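PDB 5VN6: taurine dioxygenase from Burkholderia ambifaria, which probably catalyses the iron-dependent oxygenation of taurine with 2-oxoglutarate as co-substrate, and holds a magnesium ion at its metal site in this crystal. Local coordinates for residues L233-L236 with I237-A241; T208-T211 with N212-T215; Y202-A205 with F206-H209; R218-V221 with G222-N226. One frame throughout, in Å; residues are numbered along the deposited sequence.

Interaction 1: residues L233-L236 with I237-A241; sequences LHYL and IGQAA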
loop_
_atom_site.group_PDB
_atom_site.type_symbol
_atom_site.label_atom_id
_atom_site.label_comp_id
_atom_site.label_asym_id
_atom_site.label_seq_id
_atom_site.Cartn_x
_atom_site.Cartn_y
_atom_site.Cartn_z
ATOM N N LEU A 233 8.854 16.876 6.604
ATOM C CA LEU A 233 8.625 15.668 7.385
ATOM C C LEU A 233 7.501 14.840 6.778
ATOM O O LEU A 233 7.636 13.616 6.623
ATOM C CB LEU A 233 8.338 16.031 8.849
ATOM C CG LEU A 233 8.008 14.870 9.799
ATOM C CD1 LEU A 233 9.153 13.848 9.851
ATOM C CD2 LEU A 233 7.624 15.341 11.197
ATOM N N HIS A 234 6.412 15.501 6.360
ATOM C CA HIS A 234 5.313 14.784 5.709
ATOM C C HIS A 234 5.777 14.073 4.447
ATOM O O HIS A 234 5.385 12.927 4.195
ATOM C CB HIS A 234 4.169 15.748 5.399
ATOM C CG HIS A 234 3.509 16.278 6.632
ATOM N ND1 HIS A 234 2.680 17.379 6.634
ATOM C CD2 HIS A 234 3.587 15.861 7.922
ATOM C CE1 HIS A 234 2.260 17.609 7.870
ATOM N NE2 HIS A 234 2.786 16.695 8.669
ATOM N N TYR A 235 6.632 14.731 3.661
ATOM C CA TYR A 235 7.158 14.113 2.454
ATOM C C TYR A 235 7.972 12.866 2.786
ATOM O O TYR A 235 7.858 11.840 2.105
ATOM C CB TYR A 235 8.006 15.136 1.690
ATOM C CG TYR A 235 8.819 14.545 0.563
ATOM C CD1 TYR A 235 8.292 14.420 -0.730
ATOM C CD2 TYR A 235 10.126 14.121 0.784
ATOM C CE1 TYR A 235 9.064 13.882 -1.773
ATOM C CE2 TYR A 235 10.887 13.593 -0.238
ATOM C CZ TYR A 235 10.357 13.484 -1.508
ATOM O OH TYR A 235 11.134 12.937 -2.484
ATOM N N LEU A 236 8.790 12.940 3.837
ATOM C CA LEU A 236 9.611 11.804 4.247
ATOM C C LEU A 236 8.762 10.643 4.769
ATOM O O LEU A 236 8.894 9.510 4.289
ATOM C CB LEU A 236 10.625 12.260 5.308
ATOM C CG LEU A 236 11.687 13.234 4.805
ATOM C CD1 LEU A 236 12.724 13.682 5.894
ATOM C CD2 LEU A 236 12.413 12.642 3.554
ATOM N N ILE A 237 7.873 10.896 5.739
ATOM C CA ILE A 237 7.093 9.786 6.287
ATOM C C ILE A 237 6.186 9.176 5.228
ATOM O O ILE A 237 5.864 7.982 5.300
ATOM C CB ILE A 237 6.249 10.179 7.520
ATOM C CG1 ILE A 237 5.083 11.082 7.100
ATOM C CG2 ILE A 237 7.131 10.716 8.689
ATOM C CD1 ILE A 237 3.955 11.135 8.118
ATOM N N GLY A 238 5.733 9.973 4.254
ATOM C CA GLY A 238 4.918 9.429 3.178
ATOM C C GLY A 238 5.665 8.521 2.212
ATOM O O GLY A 238 5.031 7.921 1.337
ATOM N N GLN A 239 6.994 8.471 2.292
ATOM C CA GLN A 239 7.741 7.564 1.425
ATOM C C GLN A 239 7.373 6.118 1.718
ATOM O O GLN A 239 7.417 5.275 0.816
ATOM C CB GLN A 239 9.264 7.795 1.581
ATOM C CG GLN A 239 9.764 9.211 1.176
ATOM C CD GLN A 239 9.445 9.575 -0.305
ATOM O OE1 GLN A 239 9.900 8.898 -1.238
ATOM N NE2 GLN A 239 8.662 10.637 -0.508
ATOM N N ALA A 240 6.974 5.812 2.964
ATOM C CA ALA A 240 6.581 4.445 3.289
ATOM C C ALA A 240 5.308 4.038 2.573
ATOM O O ALA A 240 5.004 2.846 2.518
ATOM C CB ALA A 240 6.371 4.258 4.797
ATOM N N ALA A 241 4.535 4.985 2.050
ATOM C CA ALA A 241 3.300 4.638 1.365
ATOM C C ALA A 241 3.511 4.285 -0.118
ATOM O O ALA A 241 2.529 4.053 -0.838
ATOM C CB ALA A 241 2.290 5.778 1.513
#
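Gln239 folds its side chain back over Tyr235 at the C-terminal end of helix 228-237, where the alpha-helix gives way to a 3-10 turn. Its NE2 donates to the Tyr235 backbone O at 3.0 Å. The bond is nearly straight at the hydrogen, and the acceptor lies in the amide plane of Gln239. The donor stands above the carbonyl plane. The same NE2 sits 3.4 Å above the centre of the Tyr235 ring, so one amide nitrogen meets both a carbonyl and an aromatic face. Amide and ring planes are 35° apart. The Gln239 chain bends at chi2 (-59°), which turns the amide back toward the preceding helical turn. With CG anti to the backbone N (chi1 169°), the Tyr235 ring turns one face to that amide.

The backbone bonds mark the change of helix type. Ile237 N and Gly238 N still reach four residues back, to Leu233 O and His234 O. Gln239 N reaches only three back, to Leu236 O at 2.9 Å. Leu233 and Leu236 face inward, onto Val203 and Phe210, while Tyr235 rests on Pro146 and Val149. Beyond the turn, Ala240 O accepts a hydrogen bond from Gln246 NE2. One turn apart on the helix, Leu233 CD1 meets Ile237 CG2 at 3.9 Å.

Interaction 2: residues T208-T211 with N212-T215; sequences THFT and NFHT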
loop_
_atom_site.group_PDB
_atom_site.type_symbol
_atom_site.label_atom_id
_atom_site.label_comp_id
_atom_site.label_asym_id
_atom_site.label_seq_id
_atom_site.Cartn_x
_atom_site.Cartn_y
_atom_site.Cartn_z
ATOM N N THR A 208 7.168 13.570 15.445
ATOM C CA THR A 208 6.363 14.788 15.520
ATOM C C THR A 208 6.972 15.946 14.733
ATOM O O THR A 208 6.242 16.651 14.025
ATOM C CB THR A 208 6.156 15.214 16.974
ATOM O OG1 THR A 208 7.425 15.512 17.565
ATOM C CG2 THR A 208 5.494 14.098 17.734
ATOM N N HIS A 209 8.288 16.159 14.837
ATOM C CA HIS A 209 8.913 17.318 14.203
ATOM C C HIS A 209 10.431 17.183 14.223
ATOM O O HIS A 209 10.995 16.430 15.025
ATOM C CB HIS A 209 8.514 18.610 14.912
ATOM C CG HIS A 209 9.037 18.703 16.312
ATOM N ND1 HIS A 209 8.601 17.866 17.317
ATOM C CD2 HIS A 209 9.964 19.517 16.872
ATOM C CE1 HIS A 209 9.232 18.167 18.442
ATOM N NE2 HIS A 209 10.063 19.167 18.199
ATOM N N PHE A 210 11.080 17.960 13.346
ATOM C CA PHE A 210 12.530 18.116 13.370
ATOM C C PHE A 210 12.918 19.056 14.499
ATOM O O PHE A 210 12.240 20.058 14.744
ATOM C CB PHE A 210 13.062 18.703 12.055
ATOM C CG PHE A 210 12.742 17.892 10.837
ATOM C CD1 PHE A 210 13.188 16.571 10.708
ATOM C CD2 PHE A 210 12.020 18.458 9.794
ATOM C CE1 PHE A 210 12.889 15.835 9.552
ATOM C CE2 PHE A 210 11.706 17.727 8.642
ATOM C CZ PHE A 210 12.145 16.427 8.520
ATOM N N THR A 211 14.040 18.754 15.158
ATOM C CA THR A 211 14.540 19.596 16.238
ATOM C C THR A 211 15.641 20.550 15.806
ATOM O O THR A 211 15.894 21.532 16.511
ATOM C CB THR A 211 15.080 18.742 17.389
ATOM O OG1 THR A 211 16.002 17.773 16.874
ATOM C CG2 THR A 211 13.952 18.038 18.150
ATOM N N ASN A 212 16.317 20.285 14.685
ATOM C CA ASN A 212 17.479 21.081 14.299
ATOM C C ASN A 212 17.375 21.543 12.848
ATOM O O ASN A 212 18.390 21.683 12.156
ATOM C CB ASN A 212 18.785 20.306 14.542
ATOM C CG ASN A 212 18.860 18.991 13.750
ATOM O OD1 ASN A 212 17.868 18.533 13.136
ATOM N ND2 ASN A 212 20.049 18.384 13.748
ATOM N N PHE A 213 16.142 21.793 12.391
ATOM C CA PHE A 213 15.879 22.249 11.031
ATOM C C PHE A 213 16.173 23.734 10.852
ATOM O O PHE A 213 16.695 24.147 9.809
ATOM C CB PHE A 213 14.417 21.956 10.677
ATOM C CG PHE A 213 14.023 22.369 9.286
ATOM C CD1 PHE A 213 14.090 21.461 8.232
ATOM C CD2 PHE A 213 13.592 23.677 9.029
ATOM C CE1 PHE A 213 13.739 21.839 6.950
ATOM C CE2 PHE A 213 13.238 24.068 7.747
ATOM C CZ PHE A 213 13.307 23.143 6.699
ATOM N N HIS A 214 15.816 24.556 11.841
ATOM C CA HIS A 214 15.848 26.005 11.683
ATOM C C HIS A 214 17.292 26.518 11.703
ATOM O O HIS A 214 17.826 26.848 12.766
ATOM C CB HIS A 214 14.987 26.637 12.778
ATOM C CG HIS A 214 14.585 28.057 12.518
ATOM N ND1 HIS A 214 15.470 29.013 12.069
ATOM C CD2 HIS A 214 13.417 28.705 12.747
ATOM C CE1 HIS A 214 14.852 30.180 11.983
ATOM N NE2 HIS A 214 13.605 30.021 12.391
ATOM N N THR A 215 17.938 26.548 10.543
ATOM C CA THR A 215 19.305 27.006 10.345
ATOM C C THR A 215 19.321 28.030 9.222
ATOM O O THR A 215 18.414 28.052 8.382
ATOM C CB THR A 215 20.242 25.842 9.973
ATOM O OG1 THR A 215 19.855 25.314 8.696
ATOM C CG2 THR A 215 20.194 24.725 11.027
#
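Phe210 turns CG beside its backbone N (chi1 -59°), while Phe213 carries CG anti to its own N (chi1 -179°). With these two torsions both rings leave the chain on the same side as it comes off strand 207-210. The side chains meet at their roots, with CB of Phe210 3.8 Å from CB of Phe213. Further out, CD2 of Phe210 approaches CD1 of Phe213 at 4.0 Å. The ring planes are only 15° apart, but the rings are slid past each other and barely overlap. Their centroids are 6.0 Å apart, so this is an apolar contact and not a full stack.

No hydrogen bond joins the two short segments. The polar side chains of Thr211 and Asn212, between the two phenylalanines in sequence, bond elsewhere. Thr211 OG1 bonds to Glu186 OE1. Asn212 bonds with both ends of its amide to the backbone of residues 155-157 in the same chain, OD1 accepting from Arg157 N and ND2 donating to Asp155 O. These bonds anchor Thr211 and Asn212 to neighbouring parts of the fold. Phe210 packs on Leu232, Leu233 and Leu236, and Phe213 on Ala229, all of helix 228-237. Past the rings, His214 is the centre of an inverse gamma turn. The whole is the exit of an outer strand of an antiparallel sheet, with two aromatic side chains seating it against a helix.

Interaction 3: residues Y202-A205 with F206-H209; sequences YVNA and FTTH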
loop_
_atom_site.group_PDB
_atom_site.type_symbol
_atom_site.label_atom_id
_atom_site.label_comp_id
_atom_site.label_asym_id
_atom_site.label_seq_id
_atom_site.Cartn_x
_atom_site.Cartn_y
_atom_site.Cartn_z
ATOM N N TYR A 202 14.627 7.273 8.646
ATOM C CA TYR A 202 14.151 6.925 9.982
ATOM C C TYR A 202 13.221 7.981 10.586
ATOM O O TYR A 202 13.464 8.493 11.687
ATOM C CB TYR A 202 15.374 6.672 10.893
ATOM C CG TYR A 202 15.019 5.868 12.113
ATOM C CD1 TYR A 202 15.181 6.393 13.385
ATOM C CD2 TYR A 202 14.496 4.575 11.987
ATOM C CE1 TYR A 202 14.837 5.670 14.506
ATOM C CE2 TYR A 202 14.132 3.852 13.099
ATOM C CZ TYR A 202 14.317 4.411 14.364
ATOM O OH TYR A 202 13.977 3.710 15.490
ATOM N N VAL A 203 12.136 8.292 9.884
ATOM C CA VAL A 203 10.995 9.012 10.438
ATOM C C VAL A 203 9.737 8.229 10.074
ATOM O O VAL A 203 9.675 7.573 9.032
ATOM C CB VAL A 203 10.915 10.470 9.931
ATOM C CG1 VAL A 203 12.099 11.289 10.494
ATOM C CG2 VAL A 203 10.887 10.514 8.365
ATOM N N ASN A 204 8.737 8.275 10.948
ATOM C CA ASN A 204 7.529 7.476 10.742
ATOM C C ASN A 204 6.364 8.156 11.463
ATOM O O ASN A 204 6.468 9.309 11.897
ATOM C CB ASN A 204 7.749 6.020 11.198
ATOM C CG ASN A 204 7.831 5.866 12.717
ATOM O OD1 ASN A 204 6.809 5.799 13.390
ATOM N ND2 ASN A 204 9.044 5.745 13.247
ATOM N N ALA A 205 5.251 7.418 11.610
ATOM C CA ALA A 205 4.031 7.985 12.183
ATOM C C ALA A 205 4.259 8.515 13.595
ATOM O O ALA A 205 3.559 9.433 14.030
ATOM C CB ALA A 205 2.902 6.946 12.182
ATOM N N PHE A 206 5.241 7.971 14.317
ATOM C CA PHE A 206 5.537 8.463 15.657
ATOM C C PHE A 206 6.277 9.792 15.659
ATOM O O PHE A 206 6.333 10.438 16.707
ATOM C CB PHE A 206 6.381 7.442 16.435
ATOM C CG PHE A 206 5.635 6.192 16.804
ATOM C CD1 PHE A 206 6.100 4.949 16.396
ATOM C CD2 PHE A 206 4.462 6.258 17.540
ATOM C CE1 PHE A 206 5.418 3.791 16.730
ATOM C CE2 PHE A 206 3.779 5.107 17.878
ATOM C CZ PHE A 206 4.261 3.864 17.471
ATOM N N THR A 207 6.853 10.211 14.531
ATOM C CA THR A 207 7.718 11.384 14.514
ATOM C C THR A 207 6.875 12.658 14.514
ATOM O O THR A 207 5.974 12.821 13.677
ATOM C CB THR A 207 8.628 11.356 13.285
ATOM O OG1 THR A 207 9.262 10.074 13.169
ATOM C CG2 THR A 207 9.670 12.438 13.377
ATOM N N THR A 208 7.168 13.570 15.445
ATOM C CA THR A 208 6.363 14.788 15.520
ATOM C C THR A 208 6.972 15.946 14.733
ATOM O O THR A 208 6.242 16.651 14.025
ATOM C CB THR A 208 6.156 15.214 16.974
ATOM O OG1 THR A 208 7.425 15.512 17.565
ATOM C CG2 THR A 208 5.494 14.098 17.734
ATOM N N HIS A 209 8.288 16.159 14.837
ATOM C CA HIS A 209 8.913 17.318 14.203
ATOM C C HIS A 209 10.431 17.183 14.223
ATOM O O HIS A 209 10.995 16.430 15.025
ATOM C CB HIS A 209 8.514 18.610 14.912
ATOM C CG HIS A 209 9.037 18.703 16.312
ATOM N ND1 HIS A 209 8.601 17.866 17.317
ATOM C CD2 HIS A 209 9.964 19.517 16.872
ATOM C CE1 HIS A 209 9.232 18.167 18.442
ATOM N NE2 HIS A 209 10.063 19.167 18.199
#
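Asn204 and Thr207 bond to each other twice across a type I beta turn, Asn204 to Thr207, which leads into strand 207-210. Thr207 N donates to Asn204 O at 2.8 Å, the bond that closes the turn. In return, Asn204 N donates to Thr207 OG1 at 2.9 Å, almost straight at 170°. A third bond braces the turn from within: Phe206 N points at Asn204 OD1, 2.8 Å away, with an angle of 175° at the hydrogen. This side-chain bond to the residue two positions on makes an Asx turn that begins on the same residue as the beta turn. The donor lies above the plane of the Asn204 amide. With chi1 at 72°, the Asn204 CG sits between its own N and carbonyl carbon, which puts OD1 over the turn.

The other end of that amide is also held, as ND2 bonds to Ser110 OG. OD1 further lies 3.2 Å from Phe206 CD1, with amide and ring planes nearly perpendicular. The Phe206 ring makes an edge-to-face contact with Trp111.

The turn stands close to the metal site. The Asn204 side chain touches His106, a ligand of the magnesium ion, and the Phe206 side chain lies about 7 Å from the ion itself. Away from the metal, Val203 and Thr207 face Leu233 of helix 228-237, and Thr207 also touches Ala158 and His160 of the adjoining strand. Within the turn region itself, Thr207 CG2 rests against Val203 CG1 at 3.9 Å.

Interaction 4: residues R218-V221 with G222-N226; sequences RVRV and GQDAN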
loop_
_atom_site.group_PDB
_atom_site.type_symbol
_atom_site.label_atom_id
_atom_site.label_comp_id
_atom_site.label_asym_id
_atom_site.label_seq_id
_atom_site.Cartn_x
_atom_site.Cartn_y
_atom_site.Cartn_z
ATOM N N ARG A 218 18.650 26.738 5.707
ATOM C CA ARG A 218 17.312 26.314 5.330
ATOM C C ARG A 218 16.251 27.395 5.475
ATOM O O ARG A 218 15.188 27.268 4.869
ATOM C CB ARG A 218 16.879 25.116 6.175
ATOM C CG ARG A 218 17.761 23.908 6.057
ATOM C CD ARG A 218 17.162 22.776 6.860
ATOM N NE ARG A 218 18.004 21.592 6.798
ATOM C CZ ARG A 218 18.885 21.271 7.733
ATOM N NH1 ARG A 218 19.609 20.171 7.598
ATOM N NH2 ARG A 218 19.018 22.040 8.818
ATOM N N VAL A 219 16.485 28.439 6.259
ATOM C CA VAL A 219 15.416 29.361 6.625
ATOM C C VAL A 219 15.819 30.777 6.234
ATOM O O VAL A 219 16.725 31.366 6.841
ATOM C CB VAL A 219 15.071 29.273 8.117
ATOM C CG1 VAL A 219 14.088 30.387 8.516
ATOM C CG2 VAL A 219 14.505 27.890 8.435
ATOM N N ARG A 220 15.112 31.337 5.249
ATOM C CA ARG A 220 15.231 32.746 4.896
ATOM C C ARG A 220 14.193 33.563 5.660
ATOM O O ARG A 220 14.509 34.598 6.263
ATOM C CB ARG A 220 15.038 32.938 3.379
ATOM C CG ARG A 220 15.653 31.853 2.458
ATOM C CD ARG A 220 14.939 31.794 1.068
ATOM N NE ARG A 220 13.497 31.524 1.218
ATOM C CZ ARG A 220 12.589 31.616 0.247
ATOM N NH1 ARG A 220 12.949 31.977 -0.985
ATOM N NH2 ARG A 220 11.316 31.340 0.501
ATOM N N VAL A 221 12.944 33.100 5.636
ATOM C CA VAL A 221 11.834 33.763 6.296
ATOM C C VAL A 221 11.043 32.701 7.054
ATOM O O VAL A 221 11.221 31.497 6.846
ATOM C CB VAL A 221 10.929 34.526 5.296
ATOM C CG1 VAL A 221 11.724 35.602 4.546
ATOM C CG2 VAL A 221 10.271 33.543 4.295
ATOM N N GLY A 222 10.141 33.176 7.924
ATOM C CA GLY A 222 9.444 32.286 8.846
ATOM C C GLY A 222 8.723 31.135 8.167
ATOM O O GLY A 222 8.783 29.993 8.624
ATOM N N GLN A 223 8.012 31.413 7.059
ATOM C CA GLN A 223 7.263 30.313 6.459
ATOM C C GLN A 223 8.177 29.191 5.959
ATOM O O GLN A 223 7.706 28.055 5.821
ATOM C CB GLN A 223 6.325 30.797 5.338
ATOM C CG GLN A 223 6.949 31.411 4.111
ATOM C CD GLN A 223 5.966 31.440 2.929
ATOM O OE1 GLN A 223 6.234 30.868 1.878
ATOM N NE2 GLN A 223 4.838 32.119 3.101
ATOM N N ASP A 224 9.468 29.468 5.706
ATOM C CA ASP A 224 10.430 28.393 5.428
ATOM C C ASP A 224 10.557 27.427 6.617
ATOM O O ASP A 224 10.780 26.223 6.434
ATOM C CB ASP A 224 11.818 28.975 5.109
ATOM C CG ASP A 224 11.853 29.779 3.832
ATOM O OD1 ASP A 224 11.052 29.484 2.904
ATOM O OD2 ASP A 224 12.689 30.710 3.763
ATOM N N ALA A 225 10.465 27.941 7.848
ATOM C CA ALA A 225 10.599 27.063 9.015
ATOM C C ALA A 225 9.276 26.374 9.340
ATOM O O ALA A 225 9.234 25.167 9.604
ATOM C CB ALA A 225 11.105 27.859 10.227
ATOM N N ASN A 226 8.193 27.120 9.323
ATOM C CA ASN A 226 6.892 26.578 9.682
ATOM C C ASN A 226 5.875 27.223 8.752
ATOM O O ASN A 226 5.658 28.438 8.833
ATOM C CB ASN A 226 6.588 26.849 11.167
ATOM C CG ASN A 226 5.662 25.790 11.784
ATOM O OD1 ASN A 226 5.072 24.971 11.066
ATOM N ND2 ASN A 226 5.526 25.809 13.118
#
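The chain turns from an irregular run at 218-221 into a short, weakly bonded helix at about 222-225, and Asp224 N donates back to Val221 O at 2.9 Å. The Asp224 side chain points toward the preceding run, its CG beside its own N (chi1 -66°). Its OD2 takes three hydrogen bonds. Arg220 N reaches it on the anti lone pair. Val221 N comes at 3.0 Å from above the carboxylate plane. Arg220 NE donates at 2.8 Å on the syn side, almost straight at 177°. Arg220 NH2 binds the second oxygen, OD1, at 3.0 Å through its syn lone pair. The guanidinium thus grips the carboxylate side-on in a bidentate salt bridge, with the two planes 36° apart. A bend at chi3 turns NE and NH2 of Arg220 toward the two carboxylate oxygens. These donors would favour a charged carboxylate.

Apart from the polar group, Val219 CG2 packs on Ala225 CB at 3.8 Å. The guanidinium of Arg218 reaches outside the contact, where NH1 makes a salt bridge with Asp155. The Val221 N to Asp224 OD2 bond resembles the reciprocal half of a capping box at the start of a short helix, on the surface and far from the metal site.

The four contacts follow one another along the chain in the order 3, 2, 4, 1, moving from the metal site to the surface and back. Interactions 2 and 3 lie at opposite ends of strand 207-210 and share Thr208 and His209. Both pack against the helix of interaction 1. Interaction 3 is buried and held by polar bonds beside the metal ligands. Interaction 2 is partly buried and purely apolar across its segments. Interaction 1 combines helix-end backbone bonds with an amide over a ring. Interaction 4 lies at the surface, around a carboxylate held by an arginine and backbone N-H groups. It touches interaction 2, where Arg218 NH2 probably bonds to Phe213 O, but not 1 or 3.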